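Local coordinates for protein mitogen (Streptococcus dysgalactiae, PDB 2J4X) that acts as a bacterial superantigen, a toxin of the staphylococcal and streptococcal family that binds a zinc ion and probably stimulates T cells through MHC class II and T-cell receptors, at residues A[168-173]-A[197-202]; A[103-108]-A[131-136]; A[30-35]-A[55-60]. One frame throughout, in Å; residues are numbered along the deposited sequence.

Contact 1: A[168-173]-A[197-202]. With ZN (zinc ion), chain B.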
ATOM      1  N   TRP A 168      10.711   6.948  -1.352  1.00 30.59           N
ATOM      2  CA  TRP A 168      10.171   7.613  -0.192  1.00 31.53           C
ATOM      3  C   TRP A 168      10.529   6.782   1.009  1.00 30.68           C
ATOM      4  O   TRP A 168      11.087   5.699   0.878  1.00 31.11           O
ATOM      5  CB  TRP A 168       8.651   7.772  -0.291  1.00 30.74           C
ATOM      6  CG  TRP A 168       7.909   6.493  -0.185  1.00 31.28           C
ATOM      7  CD1 TRP A 168       7.743   5.546  -1.165  1.00 31.36           C
ATOM      8  CD2 TRP A 168       7.222   6.001   0.969  1.00 31.41           C
ATOM      9  NE1 TRP A 168       6.986   4.495  -0.688  1.00 32.10           N
ATOM     10  CE2 TRP A 168       6.655   4.746   0.620  1.00 32.23           C
ATOM     11  CE3 TRP A 168       7.031   6.497   2.271  1.00 29.99           C
ATOM     12  CZ2 TRP A 168       5.905   3.981   1.526  1.00 30.46           C
ATOM     13  CZ3 TRP A 168       6.289   5.737   3.167  1.00 30.75           C
ATOM     14  CH2 TRP A 168       5.731   4.488   2.788  1.00 30.44           C
ATOM     15  N   GLY A 169      10.212   7.302   2.186  1.00 32.09           N
ATOM     16  CA  GLY A 169      10.493   6.579   3.409  1.00 31.30           C
ATOM     17  C   GLY A 169       9.572   6.895   4.573  1.00 31.33           C
ATOM     18  O   GLY A 169       8.961   7.954   4.649  1.00 29.78           O
ATOM     19  N   ILE A 170       9.469   5.928   5.475  1.00 33.46           N
ATOM     20  CA  ILE A 170       8.688   6.062   6.691  1.00 34.95           C
ATOM     21  C   ILE A 170       9.764   6.496   7.674  1.00 36.38           C
ATOM     22  O   ILE A 170      10.716   5.744   7.927  1.00 37.01           O
ATOM     23  CB  ILE A 170       8.122   4.695   7.138  1.00 34.15           C
ATOM     24  CG1 ILE A 170       7.112   4.205   6.102  1.00 33.98           C
ATOM     25  CG2 ILE A 170       7.503   4.805   8.541  1.00 34.24           C
ATOM     26  CD1 ILE A 170       6.693   2.764   6.269  1.00 34.90           C
ATOM     27  N   HIS A 171       9.652   7.715   8.191  1.00 38.28           N
ATOM     28  CA  HIS A 171      10.646   8.197   9.137  1.00 40.06           C
ATOM     29  C   HIS A 171      10.123   8.008  10.536  1.00 40.94           C
ATOM     30  O   HIS A 171       9.223   8.725  10.989  1.00 40.45           O
ATOM     31  CB  HIS A 171      10.994   9.661   8.896  1.00 41.64           C
ATOM     32  CG  HIS A 171      12.368  10.036   9.378  1.00 45.40           C
ATOM     33  ND1 HIS A 171      13.181  10.923   8.700  1.00 44.67           N
ATOM     34  CD2 HIS A 171      13.077   9.629  10.459  1.00 45.45           C
ATOM     35  CE1 HIS A 171      14.331  11.042   9.340  1.00 46.31           C
ATOM     36  NE2 HIS A 171      14.293  10.269  10.412  1.00 46.91           N
ATOM     37  N   TYR A 172      10.704   6.998  11.185  1.00 42.48           N
ATOM     38  CA  TYR A 172      10.377   6.585  12.542  1.00 42.80           C
ATOM     39  C   TYR A 172      10.805   7.612  13.581  1.00 43.72           C
ATOM     40  O   TYR A 172      11.687   8.439  13.322  1.00 44.60           O
ATOM     41  CB  TYR A 172      11.010   5.212  12.830  1.00 40.70           C
ATOM     42  CG  TYR A 172      10.344   4.088  12.056  1.00 41.08           C
ATOM     43  CD1 TYR A 172      10.949   3.530  10.927  1.00 40.69           C
ATOM     44  CD2 TYR A 172       9.067   3.631  12.414  1.00 40.48           C
ATOM     45  CE1 TYR A 172      10.296   2.548  10.161  1.00 40.61           C
ATOM     46  CE2 TYR A 172       8.405   2.650  11.655  1.00 40.65           C
ATOM     47  CZ  TYR A 172       9.024   2.119  10.530  1.00 41.33           C
ATOM     48  OH  TYR A 172       8.369   1.186   9.758  1.00 41.63           O
ATOM     49  N   LYS A 173      10.153   7.569  14.742  1.00 43.62           N
ATOM     50  CA  LYS A 173      10.451   8.483  15.821  1.00 43.30           C
ATOM     51  C   LYS A 173      11.840   8.203  16.395  1.00 45.71           C
ATOM     52  O   LYS A 173      12.489   9.096  16.946  1.00 46.81           O
ATOM     53  CB  LYS A 173       9.385   8.354  16.891  1.00 40.99           C
ATOM     54  CG  LYS A 173       8.052   8.922  16.473  1.00 40.20           C
ATOM     55  CD  LYS A 173       6.995   8.625  17.519  1.00 40.79           C
ATOM     56  CE  LYS A 173       5.664   9.226  17.148  1.00 41.93           C
ATOM     57  NZ  LYS A 173       4.610   8.941  18.163  1.00 43.63           N
ATOM     58  N   SER A 197       2.280   4.138  15.736  1.00 44.12           N
ATOM     59  CA  SER A 197       2.703   4.923  16.904  1.00 44.76           C
ATOM     60  C   SER A 197       4.199   5.227  16.908  1.00 44.88           C
ATOM     61  O   SER A 197       4.627   6.186  17.547  1.00 45.22           O
ATOM     62  CB  SER A 197       2.303   4.234  18.228  1.00 44.27           C
ATOM     63  OG  SER A 197       2.978   2.999  18.424  1.00 45.66           O
ATOM     64  N   LYS A 198       4.991   4.436  16.182  1.00 45.33           N
ATOM     65  CA  LYS A 198       6.435   4.664  16.119  1.00 45.08           C
ATOM     66  C   LYS A 198       6.859   5.504  14.903  1.00 44.92           C
ATOM     67  O   LYS A 198       8.035   5.837  14.738  1.00 45.40           O
ATOM     68  CB  LYS A 198       7.152   3.323  16.108  1.00 45.84           C
ATOM     69  CG  LYS A 198       6.819   2.470  17.302  1.00 48.02           C
ATOM     70  CD  LYS A 198       7.424   1.109  17.126  1.00 52.33           C
ATOM     71  CE  LYS A 198       6.813   0.097  18.077  1.00 56.04           C
ATOM     72  NZ  LYS A 198       7.166  -1.313  17.687  1.00 58.90           N
ATOM     73  N   VAL A 199       5.882   5.858  14.068  1.00 44.17           N
ATOM     74  CA  VAL A 199       6.108   6.643  12.859  1.00 42.42           C
ATOM     75  C   VAL A 199       6.014   8.137  13.128  1.00 42.41           C
ATOM     76  O   VAL A 199       5.045   8.619  13.719  1.00 42.76           O
ATOM     77  CB  VAL A 199       5.062   6.280  11.741  1.00 40.98           C
ATOM     78  CG1 VAL A 199       5.140   7.282  10.601  1.00 40.43           C
ATOM     79  CG2 VAL A 199       5.326   4.870  11.202  1.00 40.29           C
ATOM     80  N   SER A 200       7.023   8.880  12.693  1.00 41.99           N
ATOM     81  CA  SER A 200       6.970  10.309  12.873  1.00 40.52           C
ATOM     82  C   SER A 200       6.329  10.923  11.628  1.00 39.75           C
ATOM     83  O   SER A 200       5.289  11.578  11.724  1.00 41.28           O
ATOM     84  CB  SER A 200       8.361  10.879  13.083  1.00 41.84           C
ATOM     85  OG  SER A 200       8.274  12.291  13.214  1.00 44.80           O
ATOM     86  N   HIS A 201       6.925  10.699  10.460  1.00 37.64           N
ATOM     87  CA  HIS A 201       6.378  11.255   9.222  1.00 36.88           C
ATOM     88  C   HIS A 201       6.827  10.463   8.014  1.00 37.40           C
ATOM     89  O   HIS A 201       7.566   9.490   8.155  1.00 39.23           O
ATOM     90  CB  HIS A 201       6.835  12.696   9.037  1.00 37.08           C
ATOM     91  CG  HIS A 201       8.322  12.867   9.089  1.00 37.77           C
ATOM     92  ND1 HIS A 201       9.030  12.881  10.273  1.00 39.33           N
ATOM     93  CD2 HIS A 201       9.237  13.021   8.105  1.00 38.27           C
ATOM     94  CE1 HIS A 201      10.316  13.039  10.017  1.00 38.00           C
ATOM     95  NE2 HIS A 201      10.469  13.128   8.709  1.00 38.84           N
ATOM     96  N   PHE A 202       6.370  10.880   6.830  1.00 36.57           N
ATOM     97  CA  PHE A 202       6.753  10.226   5.575  1.00 36.23           C
ATOM     98  C   PHE A 202       7.575  11.217   4.758  1.00 36.08           C
ATOM     99  O   PHE A 202       7.229  12.396   4.703  1.00 35.79           O
ATOM    100  CB  PHE A 202       5.520   9.814   4.755  1.00 34.30           C
ATOM    101  CG  PHE A 202       4.637   8.812   5.441  1.00 33.87           C
ATOM    102  CD1 PHE A 202       3.252   8.882   5.295  1.00 33.45           C
ATOM    103  CD2 PHE A 202       5.184   7.815   6.252  1.00 32.82           C
ATOM    104  CE1 PHE A 202       2.416   7.976   5.953  1.00 34.63           C
ATOM    105  CE2 PHE A 202       4.364   6.906   6.914  1.00 33.17           C
ATOM    106  CZ  PHE A 202       2.974   6.987   6.764  1.00 33.31           C
TER
HETATM  107 ZN    ZN B1211      12.380  12.821   7.879  1.00 52.26          ZN
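The zinc site of the beta-grasp domain sits on two antiparallel strands, where H171 and H201 form a hydrogen-bonded pair and send their imidazoles out on the same face. ND1 of H171 meets the zinc ion at 2.2 Å and NE2 of H201 at 2.1 Å; D203 supplies the third protein ligand. The rings lie side by side, planes 35° apart. CG of H201 stands between backbone N and carbonyl carbon (chi1 55°), a turn that sets the ring beside H171, with CB of H171 over its face, 3.7 Å from the centroid. The far nitrogen of H201, ND1, donates to S200 OG (3.1 Å) in the ring plane, which fixes the ring's rotation and leaves NE2 to the metal. S200 and H201 both face H171, a classic beta bulge: their two N-H groups converge on H171 O. Just past the strand, K173 reaches back with an extended chain that carries NZ to S197 O at 2.8 Å. On the opposite face I170 and F202 pack inward with V199; CG2 of I170 and CG2 of V199 are pressed to 3.4 Å, and W168 turns its six-membered ring edge-on to the face of F202 (planes at 85°). Helix 137-150 covers this side, where W168 NE1 bonds D141. The metal thus cross-links two strands on their outer face, with S200 as second-shell support for H201. A further zinc ligand from a partner protein would be consistent with related superantigens, whose zinc probably bridges to MHC class II.

Contact 2: A[103-108]-A[131-136]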
ATOM      1  N   GLU A 103      -6.306  -2.419  17.036  1.00 54.52           N
ATOM      2  CA  GLU A 103      -6.417  -1.506  18.165  1.00 54.10           C
ATOM      3  C   GLU A 103      -6.611  -0.169  17.437  1.00 53.00           C
ATOM      4  O   GLU A 103      -6.012   0.044  16.382  1.00 53.06           O
ATOM      5  CB  GLU A 103      -5.114  -1.482  18.962  1.00 56.05           C
ATOM      6  CG  GLU A 103      -5.041  -0.340  19.956  1.00 61.25           C
ATOM      7  CD  GLU A 103      -3.621  -0.019  20.404  1.00 63.97           C
ATOM      8  OE1 GLU A 103      -2.997  -0.862  21.089  1.00 66.07           O
ATOM      9  OE2 GLU A 103      -3.131   1.086  20.066  1.00 65.39           O
ATOM     10  N   LYS A 104      -7.453   0.717  17.965  1.00 51.68           N
ATOM     11  CA  LYS A 104      -7.689   1.993  17.298  1.00 49.71           C
ATOM     12  C   LYS A 104      -6.679   3.022  17.707  1.00 47.67           C
ATOM     13  O   LYS A 104      -6.146   2.988  18.816  1.00 47.29           O
ATOM     14  CB  LYS A 104      -9.101   2.503  17.578  1.00 51.74           C
ATOM     15  CG  LYS A 104     -10.153   1.576  17.000  1.00 54.75           C
ATOM     16  CD  LYS A 104     -11.579   2.023  17.276  1.00 56.40           C
ATOM     17  CE  LYS A 104     -12.538   0.900  16.913  1.00 57.57           C
ATOM     18  NZ  LYS A 104     -12.232   0.390  15.538  1.00 58.47           N
ATOM     19  N   LEU A 105      -6.415   3.940  16.787  1.00 45.98           N
ATOM     20  CA  LEU A 105      -5.441   5.001  17.003  1.00 45.61           C
ATOM     21  C   LEU A 105      -5.583   6.063  15.905  1.00 45.37           C
ATOM     22  O   LEU A 105      -5.486   5.768  14.717  1.00 44.78           O
ATOM     23  CB  LEU A 105      -4.015   4.419  16.981  1.00 44.99           C
ATOM     24  CG  LEU A 105      -2.851   5.364  17.283  1.00 45.29           C
ATOM     25  CD1 LEU A 105      -2.809   5.615  18.780  1.00 46.93           C
ATOM     26  CD2 LEU A 105      -1.537   4.778  16.792  1.00 44.69           C
ATOM     27  N   ASP A 106      -5.816   7.303  16.297  1.00 45.61           N
ATOM     28  CA  ASP A 106      -5.943   8.345  15.306  1.00 46.52           C
ATOM     29  C   ASP A 106      -4.584   8.935  14.995  1.00 45.59           C
ATOM     30  O   ASP A 106      -3.934   9.510  15.866  1.00 45.34           O
ATOM     31  CB  ASP A 106      -6.883   9.429  15.803  1.00 50.09           C
ATOM     32  CG  ASP A 106      -8.311   8.946  15.893  1.00 54.98           C
ATOM     33  OD1 ASP A 106      -8.775   8.282  14.927  1.00 56.39           O
ATOM     34  OD2 ASP A 106      -8.972   9.234  16.924  1.00 59.58           O
ATOM     35  N   SER A 107      -4.148   8.765  13.751  1.00 43.96           N
ATOM     36  CA  SER A 107      -2.869   9.303  13.319  1.00 41.91           C
ATOM     37  C   SER A 107      -3.064  10.114  12.066  1.00 42.92           C
ATOM     38  O   SER A 107      -3.798   9.704  11.158  1.00 43.40           O
ATOM     39  CB  SER A 107      -1.876   8.194  12.993  1.00 38.63           C
ATOM     40  OG  SER A 107      -1.559   7.432  14.130  1.00 39.72           O
ATOM     41  N   THR A 108      -2.424  11.278  12.025  1.00 42.52           N
ATOM     42  CA  THR A 108      -2.456  12.122  10.839  1.00 41.95           C
ATOM     43  C   THR A 108      -0.980  12.305  10.576  1.00 42.89           C
ATOM     44  O   THR A 108      -0.317  13.120  11.223  1.00 43.10           O
ATOM     45  CB  THR A 108      -3.125  13.492  11.084  1.00 41.40           C
ATOM     46  OG1 THR A 108      -4.546  13.328  11.122  1.00 41.66           O
ATOM     47  CG2 THR A 108      -2.781  14.465   9.976  1.00 41.23           C
ATOM     48  N   GLN A 131      -6.474   5.222  11.269  1.00 36.74           N
ATOM     49  CA  GLN A 131      -7.227   5.091  12.499  1.00 40.85           C
ATOM     50  C   GLN A 131      -6.952   3.809  13.298  1.00 41.83           C
ATOM     51  O   GLN A 131      -7.667   3.524  14.274  1.00 42.28           O
ATOM     52  CB  GLN A 131      -8.719   5.231  12.217  1.00 43.08           C
ATOM     53  CG  GLN A 131      -9.254   4.233  11.255  1.00 47.30           C
ATOM     54  CD  GLN A 131     -10.651   4.576  10.820  1.00 50.43           C
ATOM     55  OE1 GLN A 131     -11.623   4.348  11.549  1.00 52.04           O
ATOM     56  NE2 GLN A 131     -10.766   5.146   9.622  1.00 52.22           N
ATOM     57  N   ASN A 132      -5.917   3.056  12.885  1.00 41.54           N
ATOM     58  CA  ASN A 132      -5.468   1.826  13.560  1.00 39.53           C
ATOM     59  C   ASN A 132      -3.983   1.934  13.857  1.00 38.83           C
ATOM     60  O   ASN A 132      -3.226   2.530  13.081  1.00 39.61           O
ATOM     61  CB  ASN A 132      -5.726   0.606  12.696  1.00 40.37           C
ATOM     62  CG  ASN A 132      -7.179   0.268  12.632  1.00 41.49           C
ATOM     63  OD1 ASN A 132      -7.794   0.020  13.670  1.00 44.94           O
ATOM     64  ND2 ASN A 132      -7.757   0.266  11.425  1.00 40.20           N
ATOM     65  N   LYS A 133      -3.568   1.366  14.985  1.00 37.94           N
ATOM     66  CA  LYS A 133      -2.172   1.414  15.410  1.00 37.38           C
ATOM     67  C   LYS A 133      -1.313   0.632  14.434  1.00 36.70           C
ATOM     68  O   LYS A 133      -0.141   0.955  14.202  1.00 35.45           O
ATOM     69  CB  LYS A 133      -2.043   0.807  16.802  1.00 38.80           C
ATOM     70  CG  LYS A 133      -0.641   0.838  17.371  1.00 41.73           C
ATOM     71  CD  LYS A 133      -0.628   0.289  18.781  1.00 41.76           C
ATOM     72  CE  LYS A 133       0.515   0.898  19.538  1.00 44.90           C
ATOM     73  NZ  LYS A 133       0.378   2.385  19.543  1.00 47.29           N
ATOM     74  N   PHE A 134      -1.923  -0.412  13.872  1.00 36.96           N
ATOM     75  CA  PHE A 134      -1.260  -1.282  12.912  1.00 36.35           C
ATOM     76  C   PHE A 134      -1.904  -1.178  11.548  1.00 33.46           C
ATOM     77  O   PHE A 134      -3.101  -1.366  11.408  1.00 32.09           O
ATOM     78  CB  PHE A 134      -1.261  -2.748  13.420  1.00 39.17           C
ATOM     79  CG  PHE A 134      -0.361  -2.960  14.623  1.00 41.96           C
ATOM     80  CD1 PHE A 134      -0.879  -2.929  15.922  1.00 43.23           C
ATOM     81  CD2 PHE A 134       1.035  -3.029  14.462  1.00 41.93           C
ATOM     82  CE1 PHE A 134      -0.016  -2.948  17.043  1.00 43.44           C
ATOM     83  CE2 PHE A 134       1.894  -3.048  15.574  1.00 41.63           C
ATOM     84  CZ  PHE A 134       1.366  -3.003  16.862  1.00 42.24           C
ATOM     85  N   VAL A 135      -1.100  -0.816  10.554  1.00 33.76           N
ATOM     86  CA  VAL A 135      -1.575  -0.720   9.175  1.00 33.11           C
ATOM     87  C   VAL A 135      -0.534  -1.418   8.302  1.00 32.29           C
ATOM     88  O   VAL A 135       0.668  -1.342   8.573  1.00 33.02           O
ATOM     89  CB  VAL A 135      -1.765   0.782   8.677  1.00 33.05           C
ATOM     90  CG1 VAL A 135      -2.555   1.589   9.705  1.00 31.44           C
ATOM     91  CG2 VAL A 135      -0.431   1.427   8.362  1.00 32.95           C
ATOM     92  N   THR A 136      -0.988  -2.115   7.270  1.00 30.59           N
ATOM     93  CA  THR A 136      -0.053  -2.787   6.389  1.00 30.05           C
ATOM     94  C   THR A 136       0.807  -1.744   5.677  1.00 29.97           C
ATOM     95  O   THR A 136       0.369  -0.609   5.475  1.00 30.53           O
ATOM     96  CB  THR A 136      -0.774  -3.611   5.292  1.00 29.72           C
ATOM     97  OG1 THR A 136      -1.730  -2.781   4.604  1.00 29.88           O
ATOM     98  CG2 THR A 136      -1.444  -4.815   5.896  1.00 26.73           C
TER
HETATM   99  O   HOH W   1      -4.263  -2.170  15.043  1.00 33.38           O
HETATM  100  O   HOH W   2      -3.099   5.234  13.269  1.00 28.37           O
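E103 and L105 take hold of Q131 and K133 through two backbone bonds, where strand 104-114 pairs with the end of 126-132, an outermost strand of its sheet. K133 N donates to E103 O at 3.1 Å, and L105 N reaches Q131 O at 2.8 Å. Between these bonds K104 and N132 form an antiparallel non-hydrogen-bonded pair whose side chains diverge. The side chains of E103 and L105 both meet K133. In L105, CG is anti to the backbone N (chi1 -176°), which directs the branch across the lysine; CD2 lies 3.7 Å from K133 CA. E103, at the start of the same segment as L105, crosses the same lysine obliquely, its carboxylate lying against the CB to CD methylenes; OE2 and NZ stay 3.8 Å apart, a long salt bridge. Two waters bridge the segments. Water 2 gives a hydrogen to L105 O (2.8 Å) and another to N132 O (2.7 Å), and accepts from S107 OG. Water 1 accepts from E103 N and F134 N. Further out, K133 has helix-like backbone angles (psi -32°), a kink between strands 126-132 and 134-136, the latter pairing with 193-195; K133 also bonds the backbone of M196, and S107 that of F130. T136 then serves as N-cap of helix 137-150, its OG1 bonded to E139 N. NZ of K133 has two carboxylates at long range, E103 and, weakly, D195, and S197 OG lies near it. Because both ion pairs are long and near the surface, the pairing probably rests more on backbone and water-mediated bonds than on charge, with the lysine probably kept protonated.

Contact 3: A[30-35]-A[55-60]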
ATOM      1  N   ILE A  30      -7.049 -21.948  -0.094  1.00 54.85           N
ATOM      2  CA  ILE A  30      -6.449 -22.881  -1.036  1.00 55.16           C
ATOM      3  C   ILE A  30      -5.110 -22.454  -1.633  1.00 56.22           C
ATOM      4  O   ILE A  30      -4.998 -21.391  -2.233  1.00 57.22           O
ATOM      5  CB  ILE A  30      -7.469 -23.229  -2.185  1.00 55.11           C
ATOM      6  CG1 ILE A  30      -6.759 -23.296  -3.529  1.00 55.29           C
ATOM      7  CG2 ILE A  30      -8.609 -22.222  -2.232  1.00 54.03           C
ATOM      8  CD1 ILE A  30      -7.689 -23.568  -4.672  1.00 56.89           C
ATOM      9  N   GLY A  31      -4.101 -23.304  -1.456  1.00 57.18           N
ATOM     10  CA  GLY A  31      -2.770 -23.044  -1.982  1.00 57.18           C
ATOM     11  C   GLY A  31      -2.007 -21.998  -1.200  1.00 57.61           C
ATOM     12  O   GLY A  31      -1.409 -22.277  -0.160  1.00 59.09           O
ATOM     13  N   THR A  32      -2.030 -20.779  -1.722  1.00 57.23           N
ATOM     14  CA  THR A  32      -1.364 -19.642  -1.105  1.00 55.32           C
ATOM     15  C   THR A  32      -2.381 -18.488  -1.083  1.00 54.33           C
ATOM     16  O   THR A  32      -2.095 -17.386  -0.617  1.00 54.09           O
ATOM     17  CB  THR A  32      -0.067 -19.303  -1.907  1.00 54.95           C
ATOM     18  OG1 THR A  32       1.073 -19.502  -1.059  1.00 57.07           O
ATOM     19  CG2 THR A  32      -0.081 -17.889  -2.440  1.00 53.29           C
ATOM     20  N   GLN A  33      -3.588 -18.784  -1.569  1.00 52.66           N
ATOM     21  CA  GLN A  33      -4.681 -17.820  -1.629  1.00 51.60           C
ATOM     22  C   GLN A  33      -5.621 -18.004  -0.439  1.00 50.14           C
ATOM     23  O   GLN A  33      -5.994 -19.127  -0.115  1.00 50.52           O
ATOM     24  CB  GLN A  33      -5.515 -18.000  -2.914  1.00 51.94           C
ATOM     25  CG  GLN A  33      -4.773 -18.482  -4.164  1.00 54.27           C
ATOM     26  CD  GLN A  33      -3.643 -17.560  -4.614  1.00 56.04           C
ATOM     27  OE1 GLN A  33      -3.823 -16.345  -4.709  1.00 57.03           O
ATOM     28  NE2 GLN A  33      -2.473 -18.141  -4.909  1.00 55.64           N
ATOM     29  N   LEU A  34      -5.987 -16.901   0.211  1.00 48.44           N
ATOM     30  CA  LEU A  34      -6.933 -16.924   1.329  1.00 46.21           C
ATOM     31  C   LEU A  34      -8.182 -16.269   0.732  1.00 45.67           C
ATOM     32  O   LEU A  34      -8.163 -15.099   0.351  1.00 46.39           O
ATOM     33  CB  LEU A  34      -6.399 -16.131   2.530  1.00 43.58           C
ATOM     34  CG  LEU A  34      -5.069 -16.633   3.125  1.00 44.10           C
ATOM     35  CD1 LEU A  34      -4.681 -15.755   4.283  1.00 45.38           C
ATOM     36  CD2 LEU A  34      -5.184 -18.063   3.600  1.00 43.72           C
ATOM     37  N   ILE A  35      -9.260 -17.041   0.623  1.00 45.23           N
ATOM     38  CA  ILE A  35     -10.499 -16.570   0.022  1.00 44.06           C
ATOM     39  C   ILE A  35     -11.548 -16.065   0.998  1.00 44.75           C
ATOM     40  O   ILE A  35     -11.674 -16.549   2.129  1.00 44.90           O
ATOM     41  CB  ILE A  35     -11.088 -17.671  -0.873  1.00 44.10           C
ATOM     42  CG1 ILE A  35      -9.991 -18.138  -1.840  1.00 44.57           C
ATOM     43  CG2 ILE A  35     -12.321 -17.159  -1.609  1.00 42.26           C
ATOM     44  CD1 ILE A  35     -10.443 -19.048  -2.933  1.00 47.41           C
ATOM     45  N   SER A  55      -9.821 -12.826  -3.309  1.00 38.82           N
ATOM     46  CA  SER A  55      -8.747 -13.789  -3.139  1.00 39.20           C
ATOM     47  C   SER A  55      -7.457 -13.053  -2.815  1.00 38.92           C
ATOM     48  O   SER A  55      -6.986 -12.234  -3.593  1.00 39.71           O
ATOM     49  CB  SER A  55      -8.553 -14.620  -4.409  1.00 39.31           C
ATOM     50  OG  SER A  55      -7.456 -15.506  -4.251  1.00 40.72           O
ATOM     51  N   SER A  56      -6.884 -13.348  -1.659  1.00 38.79           N
ATOM     52  CA  SER A  56      -5.658 -12.708  -1.246  1.00 37.23           C
ATOM     53  C   SER A  56      -4.481 -13.677  -1.371  1.00 39.45           C
ATOM     54  O   SER A  56      -4.406 -14.690  -0.675  1.00 40.14           O
ATOM     55  CB  SER A  56      -5.802 -12.224   0.187  1.00 35.49           C
ATOM     56  OG  SER A  56      -4.667 -11.486   0.575  1.00 35.00           O
ATOM     57  N   ASN A  57      -3.569 -13.371  -2.284  1.00 40.26           N
ATOM     58  CA  ASN A  57      -2.395 -14.193  -2.487  1.00 40.81           C
ATOM     59  C   ASN A  57      -1.437 -13.756  -1.389  1.00 41.87           C
ATOM     60  O   ASN A  57      -1.177 -12.558  -1.236  1.00 41.88           O
ATOM     61  CB  ASN A  57      -1.836 -13.927  -3.892  1.00 41.04           C
ATOM     62  CG  ASN A  57      -0.457 -14.520  -4.116  1.00 42.65           C
ATOM     63  OD1 ASN A  57      -0.162 -15.639  -3.695  1.00 43.76           O
ATOM     64  ND2 ASN A  57       0.400 -13.765  -4.806  1.00 43.19           N
ATOM     65  N   VAL A  58      -0.953 -14.719  -0.599  1.00 42.70           N
ATOM     66  CA  VAL A  58      -0.025 -14.445   0.503  1.00 44.17           C
ATOM     67  C   VAL A  58       1.129 -15.451   0.480  1.00 44.45           C
ATOM     68  O   VAL A  58       1.039 -16.453  -0.211  1.00 45.81           O
ATOM     69  CB  VAL A  58      -0.740 -14.512   1.883  1.00 44.63           C
ATOM     70  CG1 VAL A  58      -0.097 -13.536   2.833  1.00 46.95           C
ATOM     71  CG2 VAL A  58      -2.203 -14.146   1.756  1.00 45.06           C
ATOM     72  N   SER A  59       2.209 -15.182   1.213  1.00 44.77           N
ATOM     73  CA  SER A  59       3.374 -16.076   1.244  1.00 46.40           C
ATOM     74  C   SER A  59       3.089 -17.360   1.998  1.00 48.12           C
ATOM     75  O   SER A  59       2.256 -17.370   2.901  1.00 48.64           O
ATOM     76  CB  SER A  59       4.560 -15.400   1.927  1.00 46.49           C
ATOM     77  OG  SER A  59       4.342 -15.285   3.321  1.00 46.11           O
ATOM     78  N   PRO A  60       3.799 -18.458   1.657  1.00 49.34           N
ATOM     79  CA  PRO A  60       3.570 -19.731   2.354  1.00 49.17           C
ATOM     80  C   PRO A  60       3.580 -19.507   3.869  1.00 49.60           C
ATOM     81  O   PRO A  60       2.771 -20.081   4.607  1.00 49.09           O
ATOM     82  CB  PRO A  60       4.737 -20.594   1.884  1.00 48.59           C
ATOM     83  CG  PRO A  60       4.974 -20.088   0.490  1.00 49.57           C
ATOM     84  CD  PRO A  60       4.898 -18.590   0.681  1.00 49.23           C
TER
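T32, the last residue of the turn before strand 33-36, has 77 Å² buried by segment 55-60, the largest share here. Its carbonyl O accepts from V58 N at 2.9 Å. OG1 also points to V58 O at 3.2 Å, but the placing of that oxygen is doubtful, so the second bond is less secure. L34, with 53 Å² covered, is in a hydrogen-bonded antiparallel pair with S56: L34 N gives to S56 O at 2.9 Å, and S56 N returns a bond to L34 O at 3.0 Å. The leucine side chain, CG anti to the carbonyl carbon (chi1 -60°), crosses V58 at about a right angle, and CD1 touches V58 CG2 at 3.9 Å. L96 and F66 pack on the same leucine. These strands, 33-36 and 53-57, are neighbours in the OB-fold domain; the first makes a tight hairpin with 24-30, closed by reciprocal backbone bonds between I30 and Q33 around G31 and T32, and the second runs parallel to 87-98. S56 OG is bonded to G94 O on that strand. S55, with 54 Å² covered, has its side chain on the face shared with Q33, I35 and N57. OG, anti to the backbone N, lies 3.4 Å from CB of Q33, and the S55 side chain also touches Y91 of strand 87-98. In Q33 a bend at chi2 (-60°) turns CD back toward N57, and OE1 lies 3.2 Å from N57 CB, the two amide planes nearly parallel at 18°; ND2 of N57 is held by D93.

Contacts 1 and 2 belong to one five-stranded sheet: strand 104-114 of contact 2 is the neighbour of strand 199-206 of contact 1, and the two meet where S197 OG comes within 2.9 Å of K133 NZ, a probable hydrogen bond. Contact 3 lies in the OB-fold domain, its centre about 29 Å from that of contact 1 and 25 Å from that of contact 2. Contact 1 is partly buried, apolar toward the helix and metal-binding outward. Contact 2 is a surface contact, held by two backbone bonds, bridging waters and a long ion pair. Contact 3, also partly buried, has regular backbone pairing, with buried serines beside leucine and valine, and glutamine and asparagine partly exposed.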